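Local structure of ferulic acid esterase, AmCE1/Fae1A (Anaeromyces mucronatus, 5CXX) at residues Phe205-Glu208 with Ile209-Ile212; Tyr263-Ile266 with Gln267-Phe270. The protein probably hydrolyses feruloyl esters, as a CE1 ferulic acid esterase of the alpha/beta-hydrolase superfamily, and is captured here with ferulic acid bound. All blocks are in the same frame, centred on the assembly; numbering follows the deposited sequence.

Interaction 1 of 2, residues Phe205-Glu208 with Ile209-Ile212; sequences FRAE and IQPI
A207 and I209 meet on the inner side of a bend: CB of A207, directed toward the following residues, lies 3.4 Å from I209 O. The CA atoms of A207 and Q210 are only 5.7 Å apart, within the 7 Å usually taken to define a beta turn, with E208 and I209 at its corner. The turn is an open one, since A207 O and Q210 N stand 4.9 Å apart, too far for the usual backbone bond. At the corner, the side chains of E208 and I209 both set out away from the bend, yet the CB of each still touches the backbone of the other. I209 has CG1 anti to its backbone nitrogen (chi1 179°), which sends that branch outward. E208 runs out extended to a glycerol, probably from crystallisation, bonded through OE1, while I209 rests on R147 and its carbonyl is held by S170 OG. NE2 of Q210, a chain bent at chi2, comes to 3.0 Å from A207 O; it is hydrogen-bonded to Q241 OE1, which also accepts from A207 N. Inside, A207 CB faces P211 CD at 4.4 Å, a loose apolar contact. The bend thus lies at the surface, in the loop from strand 194-196 to strand 213-219, with A207 and P211 against Y167 of helix 157-168 and F205 packed on helix 228-238.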
loop_
_atom_site.group_PDB
_atom_site.type_symbol
_atom_site.label_atom_id
_atom_site.label_comp_id
_atom_site.label_asym_id
_atom_site.label_seq_id
_atom_site.Cartn_x
_atom_site.Cartn_y
_atom_site.Cartn_z
ATOM N N PHE A 205 -13.797 12.598 1.910
ATOM C CA PHE A 205 -13.034 11.319 1.955
ATOM C C PHE A 205 -14.004 10.216 1.498
ATOM O O PHE A 205 -14.644 9.526 2.317
ATOM C CB PHE A 205 -12.502 11.093 3.361
ATOM C CG PHE A 205 -11.513 9.957 3.486
ATOM C CD1 PHE A 205 -11.006 9.294 2.379
ATOM C CD2 PHE A 205 -11.079 9.618 4.750
ATOM C CE1 PHE A 205 -10.049 8.261 2.574
ATOM C CE2 PHE A 205 -10.123 8.601 4.952
ATOM C CZ PHE A 205 -9.637 7.910 3.836
ATOM N N ARG A 206 -14.175 10.112 0.186
ATOM C CA ARG A 206 -15.168 9.224 -0.445
ATOM C C ARG A 206 -14.788 9.105 -1.938
ATOM O O ARG A 206 -13.949 9.875 -2.448
ATOM C CB ARG A 206 -16.600 9.762 -0.267
ATOM C CG ARG A 206 -16.799 11.131 -0.924
ATOM C CD ARG A 206 -18.247 11.571 -0.934
ATOM N NE ARG A 206 -18.813 11.708 0.385
ATOM C CZ ARG A 206 -19.840 10.964 0.831
ATOM N NH1 ARG A 206 -20.338 9.977 0.073
ATOM N NH2 ARG A 206 -20.335 11.184 2.033
ATOM N N ALA A 207 -15.404 8.173 -2.633
ATOM C CA ALA A 207 -15.123 7.944 -4.051
ATOM C C ALA A 207 -16.425 7.874 -4.768
ATOM O O ALA A 207 -17.392 7.352 -4.212
ATOM C CB ALA A 207 -14.409 6.649 -4.199
ATOM N N GLU A 208 -16.454 8.336 -6.003
ATOM C CA GLU A 208 -17.648 8.133 -6.780
ATOM C C GLU A 208 -17.727 6.641 -7.114
ATOM O O GLU A 208 -18.651 6.013 -6.560
ATOM C CB GLU A 208 -17.654 9.026 -8.009
ATOM C CG GLU A 208 -19.030 9.345 -8.457
ATOM C CD GLU A 208 -19.042 10.445 -9.473
ATOM O OE1 GLU A 208 -18.045 11.206 -9.560
ATOM O OE2 GLU A 208 -20.003 10.570 -10.216
ATOM N N ILE A 209 -16.802 6.063 -7.923
ATOM C CA ILE A 209 -16.769 4.583 -8.138
ATOM C C ILE A 209 -16.093 3.908 -6.953
ATOM O O ILE A 209 -14.967 4.286 -6.590
ATOM C CB ILE A 209 -16.125 4.145 -9.518
ATOM C CG1 ILE A 209 -16.118 2.589 -9.649
ATOM C CG2 ILE A 209 -14.732 4.728 -9.742
ATOM C CD1 ILE A 209 -15.862 2.119 -11.190
ATOM N N GLN A 210 -16.793 2.976 -6.285
ATOM C CA GLN A 210 -16.293 2.424 -5.009
ATOM C C GLN A 210 -15.094 1.517 -5.231
ATOM O O GLN A 210 -15.108 0.724 -6.182
ATOM C CB GLN A 210 -17.389 1.598 -4.306
ATOM C CG GLN A 210 -18.427 2.493 -3.636
ATOM C CD GLN A 210 -17.806 3.377 -2.548
ATOM O OE1 GLN A 210 -17.482 2.898 -1.459
ATOM N NE2 GLN A 210 -17.620 4.654 -2.859
ATOM N N PRO A 211 -14.086 1.574 -4.335
ATOM C CA PRO A 211 -13.103 0.479 -4.375
ATOM C C PRO A 211 -13.765 -0.880 -4.386
ATOM O O PRO A 211 -14.820 -1.119 -3.721
ATOM C CB PRO A 211 -12.344 0.663 -3.050
ATOM C CG PRO A 211 -12.420 2.112 -2.750
ATOM C CD PRO A 211 -13.876 2.423 -3.151
ATOM N N ILE A 212 -13.191 -1.832 -5.121
ATOM C CA ILE A 212 -13.672 -3.200 -5.068
ATOM C C ILE A 212 -13.453 -3.769 -3.645
ATOM O O ILE A 212 -14.311 -4.457 -3.090
ATOM C CB ILE A 212 -12.969 -4.083 -6.131
ATOM C CG1 ILE A 212 -13.200 -3.450 -7.525
ATOM C CG2 ILE A 212 -13.437 -5.552 -6.071
ATOM C CD1 ILE A 212 -12.330 -4.086 -8.676
#

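Interaction 2 of 2, residues Tyr263-Ile266 with Gln267-Phe270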
loop_
_atom_site.group_PDB
_atom_site.type_symbol
_atom_site.label_atom_id
_atom_site.label_comp_id
_atom_site.label_asym_id
_atom_site.label_seq_id
_atom_site.Cartn_x
_atom_site.Cartn_y
_atom_site.Cartn_z
ATOM N N TYR A 263 -1.720 -10.002 4.725
ATOM C CA TYR A 263 -2.329 -11.340 4.642
ATOM C C TYR A 263 -3.824 -11.266 4.326
ATOM O O TYR A 263 -4.311 -11.974 3.418
ATOM C CB TYR A 263 -2.104 -12.051 5.990
ATOM C CG TYR A 263 -2.821 -13.378 6.170
ATOM C CD1 TYR A 263 -2.462 -14.503 5.424
ATOM C CD2 TYR A 263 -3.853 -13.508 7.130
ATOM C CE1 TYR A 263 -3.067 -15.731 5.612
ATOM C CE2 TYR A 263 -4.472 -14.760 7.329
ATOM C CZ TYR A 263 -4.072 -15.853 6.560
ATOM O OH TYR A 263 -4.675 -17.076 6.776
ATOM N N ASN A 264 -4.581 -10.437 5.070
ATOM C CA ASN A 264 -5.996 -10.323 4.707
ATOM C C ASN A 264 -6.209 -9.644 3.356
ATOM O O ASN A 264 -7.086 -10.060 2.568
ATOM C CB ASN A 264 -6.706 -9.552 5.830
ATOM C CG ASN A 264 -6.953 -10.407 7.047
ATOM O OD1 ASN A 264 -7.907 -11.199 7.057
ATOM N ND2 ASN A 264 -6.119 -10.253 8.071
ATOM N N PHE A 265 -5.411 -8.624 3.056
ATOM C CA PHE A 265 -5.596 -7.919 1.810
ATOM C C PHE A 265 -5.398 -8.796 0.577
ATOM O O PHE A 265 -6.175 -8.767 -0.376
ATOM C CB PHE A 265 -4.645 -6.719 1.804
ATOM C CG PHE A 265 -4.777 -5.794 0.593
ATOM C CD1 PHE A 265 -5.977 -5.084 0.362
ATOM C CD2 PHE A 265 -3.707 -5.641 -0.268
ATOM C CE1 PHE A 265 -6.054 -4.184 -0.738
ATOM C CE2 PHE A 265 -3.791 -4.796 -1.383
ATOM C CZ PHE A 265 -4.946 -4.063 -1.606
ATOM N N ILE A 266 -4.310 -9.577 0.579
ATOM C CA ILE A 266 -3.959 -10.350 -0.628
ATOM C C ILE A 266 -4.938 -11.505 -0.855
ATOM O O ILE A 266 -5.085 -12.018 -1.957
ATOM C CB ILE A 266 -2.483 -10.836 -0.509
ATOM C CG1 ILE A 266 -1.553 -9.618 -0.587
ATOM C CG2 ILE A 266 -2.125 -11.869 -1.636
ATOM C CD1 ILE A 266 -1.511 -8.874 -1.944
ATOM N N GLN A 267 -5.645 -11.897 0.212
ATOM C CA GLN A 267 -6.721 -12.853 0.026
ATOM C C GLN A 267 -7.904 -12.280 -0.758
ATOM O O GLN A 267 -8.761 -13.051 -1.227
ATOM C CB GLN A 267 -7.238 -13.331 1.381
ATOM C CG GLN A 267 -6.321 -14.343 2.021
ATOM C CD GLN A 267 -6.834 -14.754 3.365
ATOM O OE1 GLN A 267 -7.806 -15.527 3.473
ATOM N NE2 GLN A 267 -6.249 -14.205 4.413
ATOM N N THR A 268 -7.977 -10.958 -0.864
ATOM C CA THR A 268 -9.135 -10.350 -1.551
ATOM C C THR A 268 -8.810 -9.840 -2.955
ATOM O O THR A 268 -9.713 -9.552 -3.739
ATOM C CB THR A 268 -9.704 -9.167 -0.775
ATOM O OG1 THR A 268 -8.849 -8.024 -0.900
ATOM C CG2 THR A 268 -9.980 -9.514 0.692
ATOM N N THR A 269 -7.533 -9.670 -3.255
ATOM C CA THR A 269 -7.219 -8.936 -4.481
ATOM C C THR A 269 -7.481 -9.760 -5.732
ATOM O O THR A 269 -7.298 -10.998 -5.759
ATOM C CB THR A 269 -5.745 -8.449 -4.480
ATOM O OG1 THR A 269 -4.880 -9.494 -4.026
ATOM C CG2 THR A 269 -5.574 -7.265 -3.510
ATOM N N PHE A 270 -7.876 -9.061 -6.806
ATOM C CA PHE A 270 -7.937 -9.627 -8.148
ATOM C C PHE A 270 -8.875 -10.826 -8.270
ATOM O O PHE A 270 -8.615 -11.746 -9.026
ATOM C CB PHE A 270 -6.538 -10.023 -8.613
ATOM C CG PHE A 270 -5.497 -8.967 -8.307
ATOM C CD1 PHE A 270 -5.709 -7.645 -8.624
ATOM C CD2 PHE A 270 -4.294 -9.335 -7.722
ATOM C CE1 PHE A 270 -4.726 -6.670 -8.309
ATOM C CE2 PHE A 270 -3.272 -8.381 -7.442
ATOM C CZ PHE A 270 -3.509 -7.035 -7.735
HETATM O O HOH W 1 -7.837 -14.274 6.957
HETATM O O HOH W 2 -4.960 -12.246 -4.889
#
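Q267 lays its amide nitrogen over the Y263 ring, NE2 standing 3.4 Å above the plane at its centre. The N-H groups have other mates: one reaches Y263 O (NE2 to O 3.1 Å, 158° at the hydrogen), from above the carbonyl plane, and the other a water that also donates to OD1 of N264, whose ND2 is bonded to S7 O. Q267 is extended beyond CG (chi2 178°), which carries the amide back along the helix. R90 NH1 bridges Q267 OE1 and Y263 OH; an alanine in place of the tyrosine would probably leave the glutamine nitrogen without its aromatic floor and R90 short of one mate. Two residues further along, F265 O accepts from T268 OG1 at 2.8 Å, in the carbonyl plane on a lone pair, and from T268 N at 2.9 Å. T269 holds CG2 anti to its carbonyl carbon, beside the backbone N, and so over the F265 ring, a CH-pi contact 3.9 Å from the centroid and 18° off the normal. A second water joins I266 O to T269 O and OG1. Here F265 and T269 pack on strands 150-155 and 175-179, while Y263, I266 and Q267 meet helix 77-87.

From the N terminus, interaction 1 comes first, between strands 194-196 and 213-219, and interaction 2 follows at the last helix, 255-266. Each closes only a local turn, its two segments being contiguous. The two are in series, neither nested nor crossing: strand 213-219, helix 228-238 and strand 244-248 intervene. The centres of interactions 1 and 2 are about 18 Å apart, and the nearest atoms of interactions 1 and 2 about 6 Å apart, without touching. Interaction 2 packs on strand 175-179 of the central sheet; the chain leaving interaction 1 pairs through I212 with G174, just before that strand. Interaction 1 also reaches helix 157-168, and interaction 2 reaches helix 77-87.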